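Local atomic coordinates of glycosyl hydrolase, family 38 (Enterococcus faecalis, PDB entry 5KBP), a protein that probably hydrolyses alpha-mannosidic linkages in carbohydrates, as a metal-binding member of glycoside hydrolase family 38. Residues Ala383-Arg388 against Leu476-Phe481; Gly473-Leu476 against Arg482-Tyr485; Val676-Gly681 against Val728-Glu733; Gln716-Val721 against Ala791-Ala796. One frame throughout, in Å; residues are numbered along the deposited sequence.

Contact 1: Ala383-Arg388 against Leu476-Phe481. With SO4 (sulfate ion), chain L; SO4 (sulfate ion), chain G.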
# COMPACT_ATOMS: atom_id res chain seq x y z
N ALA A 383 15.92 -13.18 6.56
CA ALA A 383 17.10 -13.78 5.97
C ALA A 383 18.38 -13.16 6.52
O ALA A 383 19.37 -13.86 6.74
CB ALA A 383 17.06 -13.65 4.44
N ASP A 384 18.36 -11.85 6.76
CA ASP A 384 19.55 -11.18 7.30
C ASP A 384 19.77 -11.52 8.77
O ASP A 384 20.92 -11.53 9.23
CB ASP A 384 19.43 -9.67 7.12
CG ASP A 384 19.37 -9.26 5.66
OD1 ASP A 384 19.87 -10.03 4.81
OD2 ASP A 384 18.82 -8.18 5.36
N GLU A 385 18.70 -11.80 9.51
CA GLU A 385 18.85 -12.23 10.90
C GLU A 385 19.49 -13.61 10.97
O GLU A 385 20.45 -13.83 11.72
CB GLU A 385 17.50 -12.23 11.61
CG GLU A 385 16.92 -10.85 11.84
CD GLU A 385 17.84 -9.96 12.64
OE1 GLU A 385 18.52 -9.11 12.03
OE2 GLU A 385 17.89 -10.12 13.88
N ALA A 386 18.97 -14.56 10.18
CA ALA A 386 19.56 -15.90 10.14
C ALA A 386 20.98 -15.86 9.59
O ALA A 386 21.85 -16.61 10.05
CB ALA A 386 18.68 -16.82 9.30
N THR A 387 21.22 -15.01 8.60
CA THR A 387 22.55 -14.90 8.01
C THR A 387 23.57 -14.40 9.03
O THR A 387 24.68 -14.94 9.14
CB THR A 387 22.51 -13.98 6.79
OG1 THR A 387 22.07 -14.73 5.65
CG2 THR A 387 23.86 -13.38 6.51
N ARG A 388 23.21 -13.37 9.80
CA ARG A 388 24.12 -12.86 10.82
C ARG A 388 24.35 -13.89 11.92
O ARG A 388 25.47 -14.03 12.42
CB ARG A 388 23.58 -11.56 11.41
CG ARG A 388 24.52 -10.92 12.43
CD ARG A 388 23.82 -9.85 13.26
NE ARG A 388 22.82 -10.42 14.16
CZ ARG A 388 21.51 -10.36 13.95
NH1 ARG A 388 20.67 -10.91 14.82
NH2 ARG A 388 21.04 -9.75 12.88
N LEU A 476 22.91 -1.58 12.89
CA LEU A 476 21.81 -1.56 13.86
C LEU A 476 22.01 -2.73 14.82
O LEU A 476 21.40 -3.80 14.65
CB LEU A 476 20.45 -1.63 13.16
CG LEU A 476 20.18 -0.51 12.16
CD1 LEU A 476 18.78 -0.65 11.57
CD2 LEU A 476 20.35 0.86 12.82
N PRO A 477 22.87 -2.57 15.82
CA PRO A 477 23.10 -3.65 16.78
C PRO A 477 21.86 -3.91 17.63
O PRO A 477 21.01 -3.04 17.83
CB PRO A 477 24.26 -3.14 17.63
CG PRO A 477 24.18 -1.66 17.52
CD PRO A 477 23.68 -1.38 16.13
N LYS A 478 21.78 -5.14 18.14
CA LYS A 478 20.62 -5.58 18.91
C LYS A 478 20.65 -5.10 20.36
O LYS A 478 19.71 -5.40 21.11
CB LYS A 478 20.52 -7.10 18.88
CG LYS A 478 20.42 -7.68 17.48
CD LYS A 478 19.18 -7.16 16.77
CE LYS A 478 19.15 -7.61 15.33
NZ LYS A 478 17.90 -7.18 14.64
N ASP A 479 21.69 -4.38 20.78
CA ASP A 479 21.81 -3.98 22.17
C ASP A 479 22.31 -2.56 22.36
O ASP A 479 22.64 -2.18 23.49
CB ASP A 479 22.73 -4.95 22.92
CG ASP A 479 24.12 -5.02 22.30
OD1 ASP A 479 24.24 -4.80 21.08
OD2 ASP A 479 25.09 -5.29 23.04
N ALA A 480 22.39 -1.75 21.30
CA ALA A 480 22.92 -0.40 21.41
C ALA A 480 22.31 0.47 20.33
O ALA A 480 21.49 0.02 19.52
CB ALA A 480 24.45 -0.40 21.33
N PHE A 481 22.72 1.74 20.32
CA PHE A 481 22.23 2.71 19.36
C PHE A 481 22.80 2.42 17.97
O PHE A 481 23.71 1.60 17.79
CB PHE A 481 22.61 4.12 19.81
CG PHE A 481 21.90 5.22 19.08
CD1 PHE A 481 20.54 5.15 18.84
CD2 PHE A 481 22.60 6.34 18.64
CE1 PHE A 481 19.88 6.17 18.17
CE2 PHE A 481 21.94 7.36 17.97
CZ PHE A 481 20.59 7.27 17.73
S SO4 L . 23.78 -4.98 11.33
O1 SO4 L . 23.74 -5.58 12.66
O2 SO4 L . 25.17 -4.84 10.91
O3 SO4 L . 23.07 -5.83 10.38
O4 SO4 L . 23.15 -3.66 11.38
S SO4 G . 21.26 -12.58 18.02
O1 SO4 G . 21.50 -11.50 18.97
O2 SO4 G . 22.21 -12.47 16.91
O3 SO4 G . 21.45 -13.87 18.68
O4 SO4 G . 19.90 -12.50 17.51

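Contact 2: Gly473-Leu476 against Arg482-Tyr485. With SO4 (sulfate ion), chain L.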
# COMPACT_ATOMS: atom_id res chain seq x y z
N GLY A 473 27.41 4.19 5.48
CA GLY A 473 26.78 2.97 5.95
C GLY A 473 26.55 3.05 7.44
O GLY A 473 27.11 3.90 8.13
N TYR A 474 25.72 2.13 7.94
CA TYR A 474 25.40 2.11 9.35
C TYR A 474 25.16 0.67 9.79
O TYR A 474 24.93 -0.23 8.98
CB TYR A 474 24.17 2.97 9.67
CG TYR A 474 22.91 2.55 8.94
CD1 TYR A 474 22.66 2.99 7.65
CD2 TYR A 474 21.98 1.71 9.55
CE1 TYR A 474 21.51 2.61 6.98
CE2 TYR A 474 20.83 1.33 8.88
CZ TYR A 474 20.60 1.78 7.60
OH TYR A 474 19.46 1.40 6.93
N ASP A 475 25.22 0.47 11.11
CA ASP A 475 24.88 -0.80 11.73
C ASP A 475 23.78 -0.58 12.76
O ASP A 475 23.71 0.47 13.40
CB ASP A 475 26.09 -1.45 12.41
CG ASP A 475 27.04 -2.10 11.42
OD1 ASP A 475 26.65 -2.27 10.25
OD2 ASP A 475 28.16 -2.46 11.83
N LEU A 476 22.91 -1.58 12.89
CA LEU A 476 21.81 -1.56 13.86
C LEU A 476 22.01 -2.73 14.82
O LEU A 476 21.40 -3.80 14.65
CB LEU A 476 20.45 -1.63 13.16
CG LEU A 476 20.18 -0.51 12.16
CD1 LEU A 476 18.78 -0.65 11.57
CD2 LEU A 476 20.35 0.86 12.82
N ARG A 482 22.23 3.08 16.96
CA ARG A 482 22.72 2.95 15.60
C ARG A 482 24.18 3.41 15.52
O ARG A 482 24.63 4.25 16.29
CB ARG A 482 21.86 3.76 14.64
CG ARG A 482 21.70 5.22 15.03
CD ARG A 482 21.06 6.02 13.91
NE ARG A 482 20.96 7.44 14.24
CZ ARG A 482 19.83 8.05 14.57
NH1 ARG A 482 18.69 7.38 14.61
NH2 ARG A 482 19.84 9.35 14.86
N GLN A 483 24.91 2.83 14.56
CA GLN A 483 26.35 3.07 14.42
C GLN A 483 26.64 3.55 13.01
O GLN A 483 26.83 2.74 12.09
CB GLN A 483 27.14 1.81 14.75
CG GLN A 483 26.93 1.28 16.16
CD GLN A 483 27.57 -0.07 16.37
OE1 GLN A 483 27.90 -0.77 15.41
NE2 GLN A 483 27.75 -0.45 17.62
N PRO A 484 26.72 4.86 12.80
CA PRO A 484 27.01 5.39 11.46
C PRO A 484 28.50 5.43 11.17
O PRO A 484 29.33 5.60 12.07
CB PRO A 484 26.42 6.80 11.51
CG PRO A 484 26.61 7.21 12.94
CD PRO A 484 26.46 5.94 13.77
N TYR A 485 28.84 5.29 9.89
CA TYR A 485 30.24 5.27 9.49
C TYR A 485 30.36 5.54 8.00
O TYR A 485 29.39 5.45 7.25
CB TYR A 485 30.90 3.93 9.84
CG TYR A 485 30.20 2.72 9.28
CD1 TYR A 485 30.43 2.30 7.97
CD2 TYR A 485 29.31 1.98 10.05
CE1 TYR A 485 29.79 1.18 7.46
CE2 TYR A 485 28.67 0.87 9.55
CZ TYR A 485 28.91 0.48 8.25
OH TYR A 485 28.27 -0.63 7.74
S SO4 L . 23.78 -4.98 11.33
O1 SO4 L . 23.74 -5.58 12.66
O2 SO4 L . 25.17 -4.84 10.91
O3 SO4 L . 23.07 -5.83 10.38
O4 SO4 L . 23.15 -3.66 11.38

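Contact 3: Val676-Gly681 against Val728-Glu733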
# COMPACT_ATOMS: atom_id res chain seq x y z
N VAL A 676 9.26 -13.04 -27.02
CA VAL A 676 10.56 -13.49 -27.51
C VAL A 676 10.40 -14.90 -28.04
O VAL A 676 9.71 -15.73 -27.44
CB VAL A 676 11.65 -13.42 -26.41
CG1 VAL A 676 11.24 -14.22 -25.18
CG2 VAL A 676 12.99 -13.89 -26.95
N LEU A 677 11.02 -15.18 -29.19
CA LEU A 677 10.81 -16.42 -29.92
C LEU A 677 12.05 -17.30 -29.84
O LEU A 677 13.18 -16.81 -29.86
CB LEU A 677 10.47 -16.13 -31.38
CG LEU A 677 9.00 -15.97 -31.77
CD1 LEU A 677 8.27 -14.99 -30.85
CD2 LEU A 677 8.88 -15.52 -33.22
N PHE A 678 11.82 -18.61 -29.75
CA PHE A 678 12.90 -19.60 -29.72
C PHE A 678 12.52 -20.77 -30.62
O PHE A 678 11.94 -21.76 -30.16
CB PHE A 678 13.18 -20.09 -28.30
CG PHE A 678 13.74 -19.03 -27.40
CD1 PHE A 678 15.09 -18.72 -27.43
CD2 PHE A 678 12.92 -18.36 -26.51
CE1 PHE A 678 15.61 -17.75 -26.59
CE2 PHE A 678 13.44 -17.39 -25.67
CZ PHE A 678 14.78 -17.09 -25.71
N PRO A 679 12.84 -20.69 -31.91
CA PRO A 679 12.56 -21.81 -32.82
C PRO A 679 13.39 -23.03 -32.45
O PRO A 679 14.62 -23.01 -32.52
CB PRO A 679 12.94 -21.26 -34.20
CG PRO A 679 12.88 -19.78 -34.05
CD PRO A 679 13.32 -19.50 -32.64
N THR A 680 12.71 -24.10 -32.05
CA THR A 680 13.39 -25.34 -31.68
C THR A 680 13.79 -26.17 -32.89
O THR A 680 14.73 -26.96 -32.79
CB THR A 680 12.51 -26.17 -30.75
OG1 THR A 680 11.32 -26.57 -31.44
CG2 THR A 680 12.13 -25.38 -29.51
N GLY A 681 13.09 -26.02 -34.01
CA GLY A 681 13.42 -26.77 -35.21
C GLY A 681 12.83 -28.15 -35.28
O GLY A 681 13.17 -28.90 -36.21
N VAL A 728 15.24 -28.44 -26.18
CA VAL A 728 15.48 -27.06 -25.79
C VAL A 728 14.62 -26.74 -24.58
O VAL A 728 13.41 -27.02 -24.58
CB VAL A 728 15.18 -26.07 -26.93
CG1 VAL A 728 15.43 -24.64 -26.48
CG2 VAL A 728 16.01 -26.40 -28.16
N THR A 729 15.23 -26.16 -23.55
CA THR A 729 14.52 -25.71 -22.35
C THR A 729 14.67 -24.20 -22.22
O THR A 729 15.78 -23.68 -22.33
CB THR A 729 15.05 -26.41 -21.09
OG1 THR A 729 14.84 -27.82 -21.19
CG2 THR A 729 14.32 -25.89 -19.86
N ILE A 730 13.56 -23.52 -21.99
CA ILE A 730 13.53 -22.07 -21.81
C ILE A 730 12.99 -21.79 -20.42
O ILE A 730 11.83 -22.10 -20.13
CB ILE A 730 12.67 -21.37 -22.88
CG1 ILE A 730 13.16 -21.74 -24.29
CG2 ILE A 730 12.69 -19.87 -22.68
CD1 ILE A 730 14.57 -21.29 -24.57
N PHE A 731 13.82 -21.20 -19.56
CA PHE A 731 13.40 -20.84 -18.22
C PHE A 731 13.26 -19.33 -18.10
O PHE A 731 13.77 -18.57 -18.92
CB PHE A 731 14.38 -21.38 -17.16
CG PHE A 731 15.81 -20.98 -17.38
CD1 PHE A 731 16.65 -21.77 -18.15
CD2 PHE A 731 16.33 -19.84 -16.79
CE1 PHE A 731 17.97 -21.42 -18.34
CE2 PHE A 731 17.65 -19.48 -16.97
CZ PHE A 731 18.47 -20.27 -17.75
N ASN A 732 12.55 -18.91 -17.05
CA ASN A 732 12.16 -17.51 -16.91
C ASN A 732 11.94 -17.19 -15.44
O ASN A 732 11.94 -18.08 -14.58
CB ASN A 732 10.90 -17.20 -17.72
CG ASN A 732 9.66 -17.85 -17.12
OD1 ASN A 732 8.95 -17.24 -16.32
ND2 ASN A 732 9.39 -19.10 -17.51
N GLU A 733 11.75 -15.90 -15.16
CA GLU A 733 11.41 -15.41 -13.82
C GLU A 733 10.20 -14.50 -13.96
O GLU A 733 10.33 -13.31 -14.29
CB GLU A 733 12.58 -14.66 -13.19
CG GLU A 733 13.83 -15.50 -12.99
CD GLU A 733 14.92 -14.74 -12.27
OE1 GLU A 733 14.63 -13.66 -11.71
OE2 GLU A 733 16.08 -15.21 -12.26

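Contact 4: Gln716-Val721 against Ala791-Ala796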
# COMPACT_ATOMS: atom_id res chain seq x y z
N GLN A 716 5.38 -22.17 -15.07
CA GLN A 716 6.01 -21.69 -13.84
C GLN A 716 7.44 -21.27 -14.12
O GLN A 716 7.71 -20.10 -14.41
CB GLN A 716 5.96 -22.77 -12.76
CG GLN A 716 4.65 -22.82 -11.99
CD GLN A 716 4.60 -21.83 -10.84
OE1 GLN A 716 5.54 -21.75 -10.04
NE2 GLN A 716 3.52 -21.07 -10.76
N ALA A 717 8.37 -22.22 -14.05
CA ALA A 717 9.79 -21.91 -14.16
C ALA A 717 10.37 -22.15 -15.54
O ALA A 717 11.37 -21.52 -15.89
CB ALA A 717 10.59 -22.73 -13.14
N PHE A 718 9.77 -23.03 -16.35
CA PHE A 718 10.38 -23.37 -17.63
C PHE A 718 9.33 -23.98 -18.56
O PHE A 718 8.21 -24.29 -18.16
CB PHE A 718 11.55 -24.34 -17.45
CG PHE A 718 11.19 -25.60 -16.72
CD1 PHE A 718 10.64 -26.68 -17.40
CD2 PHE A 718 11.41 -25.72 -15.35
CE1 PHE A 718 10.31 -27.84 -16.73
CE2 PHE A 718 11.08 -26.88 -14.68
CZ PHE A 718 10.53 -27.94 -15.37
N VAL A 719 9.74 -24.15 -19.82
CA VAL A 719 8.99 -24.88 -20.83
C VAL A 719 10.00 -25.58 -21.73
O VAL A 719 11.06 -25.03 -22.03
CB VAL A 719 8.06 -23.95 -21.64
CG1 VAL A 719 8.84 -22.79 -22.24
CG2 VAL A 719 7.33 -24.72 -22.73
N ASN A 720 9.68 -26.80 -22.16
CA ASN A 720 10.62 -27.64 -22.87
C ASN A 720 9.99 -28.25 -24.12
O ASN A 720 8.80 -28.57 -24.13
CB ASN A 720 11.15 -28.76 -21.97
CG ASN A 720 12.05 -29.74 -22.71
OD1 ASN A 720 11.58 -30.75 -23.23
ND2 ASN A 720 13.34 -29.44 -22.75
N VAL A 721 10.80 -28.39 -25.17
CA VAL A 721 10.42 -29.08 -26.39
C VAL A 721 11.57 -30.00 -26.77
O VAL A 721 12.72 -29.55 -26.87
CB VAL A 721 10.12 -28.10 -27.54
CG1 VAL A 721 10.09 -28.83 -28.88
CG2 VAL A 721 8.80 -27.38 -27.29
N ALA A 791 17.93 -32.57 -15.73
CA ALA A 791 19.02 -31.75 -15.20
C ALA A 791 18.81 -30.28 -15.57
O ALA A 791 19.10 -29.39 -14.77
CB ALA A 791 20.36 -32.25 -15.73
N THR A 792 18.29 -30.02 -16.77
CA THR A 792 18.00 -28.65 -17.17
C THR A 792 16.86 -28.07 -16.36
O THR A 792 16.79 -26.84 -16.18
CB THR A 792 17.67 -28.60 -18.67
OG1 THR A 792 16.40 -29.22 -18.90
CG2 THR A 792 18.74 -29.32 -19.47
N TYR A 793 15.95 -28.91 -15.87
CA TYR A 793 14.87 -28.42 -15.02
C TYR A 793 15.38 -28.02 -13.65
O TYR A 793 14.96 -27.00 -13.10
CB TYR A 793 13.78 -29.49 -14.89
CG TYR A 793 13.10 -29.89 -16.18
CD1 TYR A 793 13.32 -29.19 -17.36
CD2 TYR A 793 12.23 -30.96 -16.22
CE1 TYR A 793 12.70 -29.55 -18.54
CE2 TYR A 793 11.60 -31.34 -17.39
CZ TYR A 793 11.84 -30.63 -18.54
OH TYR A 793 11.22 -31.00 -19.71
N GLN A 794 16.30 -28.81 -13.09
CA GLN A 794 16.86 -28.49 -11.78
C GLN A 794 17.66 -27.19 -11.83
O GLN A 794 17.52 -26.33 -10.96
CB GLN A 794 17.74 -29.65 -11.29
CG GLN A 794 16.98 -30.92 -10.96
CD GLN A 794 17.88 -32.03 -10.45
OE1 GLN A 794 18.90 -32.34 -11.06
NE2 GLN A 794 17.51 -32.62 -9.32
N GLN A 795 18.51 -27.04 -12.85
CA GLN A 795 19.26 -25.80 -13.00
C GLN A 795 18.35 -24.62 -13.33
O GLN A 795 18.68 -23.48 -13.02
CB GLN A 795 20.33 -25.96 -14.08
CG GLN A 795 21.43 -26.95 -13.73
N ALA A 796 17.19 -24.89 -13.95
CA ALA A 796 16.21 -23.83 -14.15
C ALA A 796 15.62 -23.37 -12.83
O ALA A 796 15.42 -22.17 -12.60
CB ALA A 796 15.11 -24.30 -15.10

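Contact 1: Ala383-Arg388 against Leu476-Phe481
One face of the Arg388 guanidinium carries the end of Lys478, whose CE lies 3.7 Å from NH1; the backbone O of Glu385 sits beyond the opposite face, toward its rim. The edges are taken by anions. Along one, NH1 and NH2 grip the Glu385 carboxylate end-on: NH2 reaches OE1 at 2.7 Å, and NH1 reaches OE2 at 3.0 Å. The acceptors lie close to the guanidinium plane, but the nitrogens meet the carboxylate from about 53° above its own plane. At another edge, NH1 donates to O2 of a sulfate, probably from the crystallisation liquor, at 3.0 Å. Together with Lys478 the pair makes a three-residue salt-bridge network, linking helix 362-393 to the loop between strands 463-475 and 483-499. Lys478 arrives from the direction opposite to Glu385, bent at chi2 (-60°) and straight beyond, and its NZ gives OE2 a weak bond of 3.0 Å. OE2 therefore serves both cations, which probably offsets the closeness of Arg388 NH2 and Lys478 NZ at 4.4 Å. Lys478 NZ also forms a salt bridge with Glu34 of the second subunit, carrying the network into the dimer interface.

Contact 2: Gly473-Leu476 against Arg482-Tyr485
Tyr485 lays its ring under the backbone of Gly473 and Tyr474 in a beta hairpin, where strands 463-475 and 483-499 run antiparallel. Its CB starts 4.2 Å from Gly473 O. With CG set between the backbone N and the carbonyl carbon (chi1 55°), the ring folds back across the partner strand, and Gly473 O stands over its centre, 3.5 Å from Tyr485 CG. Further along, CE1 faces the C and CA of Gly473, the latter making a CH-pi contact, while CE2 comes within 3.5 Å of Tyr474 CA. At the tip, OH gives Asp475 OD1 only a weak bond, at the edge of the ring. The firmer partner of that carboxylate is Arg428, which forms a salt bridge with OD2 and also a cation-pi contact with the Tyr485 ring.

Backbone bonds at the hydrogen-bonded pairs Gly473-Tyr485 and Asp475-Gln483 fix the register; between them Tyr474 and Pro484 form a non-hydrogen-bonded pair, with Tyr474 CA 3.2 Å from Gln483 O in a CA-H...O contact. Tyr474, Arg482 and Pro484 all meet Trp760 of the second subunit. Toward the turn, Leu476 CD2 rests on Arg482 CB at 3.7 Å, and Leu476 N points straight at O4 of a sulfate, a 2.6 Å bond with an N-H...O angle of 179°.

Contact 3: Val676-Gly681 against Val728-Glu733
Phe678 presents a ring face to Ile730, whose CD1 methyl sits above it, 3.7 Å from Phe678 CG and displaced from the centre toward the rim. CD1 lies 3.8 Å from the centroid of the Phe678 ring and only 15° off its normal, a CH-pi contact over the face. The isoleucine reaches across because CG1 stands anti to its carbonyl carbon (chi1 -56°) and the chain then bends at chi2 (-62°), which carries CD1 over the ring. Its other branch, CG2, meets the far part of the same ring at Phe678 CE2, 4.0 Å away, so both branches of Ile730 lie on the same face, CD1 toward CG and CG2 toward CE2.

Two residues along, Thr680 turns its methyl rather than its hydroxyl to the facing strand. CG2 faces Val728 CB at 4.1 Å, while OG1 is hydrogen-bonded to the carbonyl O of Gly744. No hydrogen bond crosses between 676-681 and 728-733, and the CA atoms of Phe678 and Ile730 are 8.3 Å apart. This is face-to-face packing of two antiparallel sheets in a beta sandwich, built from apolar groups (a phenyl ring, aliphatic branches and the Thr680 methyl) and wholly buried.

Strand 672-679 is hydrogen-bonded on its two sides to strands 555-566 and 745-753. In the facing sheet, strand 727-732 runs between 718-722 and 772-783; Tyr778 of the latter also touches Phe678, and Val721 of the former lies against Thr680.

Contact 4: Gln716-Val721 against Ala791-Ala796
Asn720 ND2 is gripped by two groups, Thr729 OG1 and His783 NE2, while the CB of the same side chain rests against the hydroxyl of Tyr793, 3.2 Å from OH. The other end of the amide, OD1, is bonded to His722 ND1, so the group is held from several sides, steeply turned to the Tyr793 ring. Tyr793 OH finds its own hydrogen-bond partner in Glu688 OE1. Here helix 789-799 packs on one face of an antiparallel sheet, running nearly opposite to strand 718-722 at 161°, with the axes 9.7 Å apart.

Between them the rings of Phe718 and Tyr793 form an offset stack, 17° from parallel, with centroids 4.1 Å apart, and the two side chains cross at about a right angle. Phe718 CE1 stands over the centre of the tyrosine ring, and Phe718 CZ comes within 3.3 Å of Tyr793 CG, a tight fit. A chi1 of 56° lifts the Phe718 ring off its strand toward the helix. One turn of helix 789-799 also brings the methyl of Ala796 alongside, CB lying 4.0 Å from Phe718 CD2.

From the N terminus, contact 1 opens first, on helix 362-393, and closes a loop of 87 residues at 476-481. That closing segment is itself the turn of the hairpin paired in contact 2, which shares Leu476 and spans five residues. Contacts 1 and 2 meet where Pro477 packs on Gln483, and both touch the second subunit and the sulfate bound by Leu476 N. Contacts 3 and 4 follow in series, their centres about 37 to 46 Å from the first two. They cross along the chain, in the order 676-681, 716-721, 728-733, 791-796. Strands 718-722 and 727-732 are neighbours in one sheet: contact 3 packs one face against the second sheet, and contact 4 packs the other against helix 789-799.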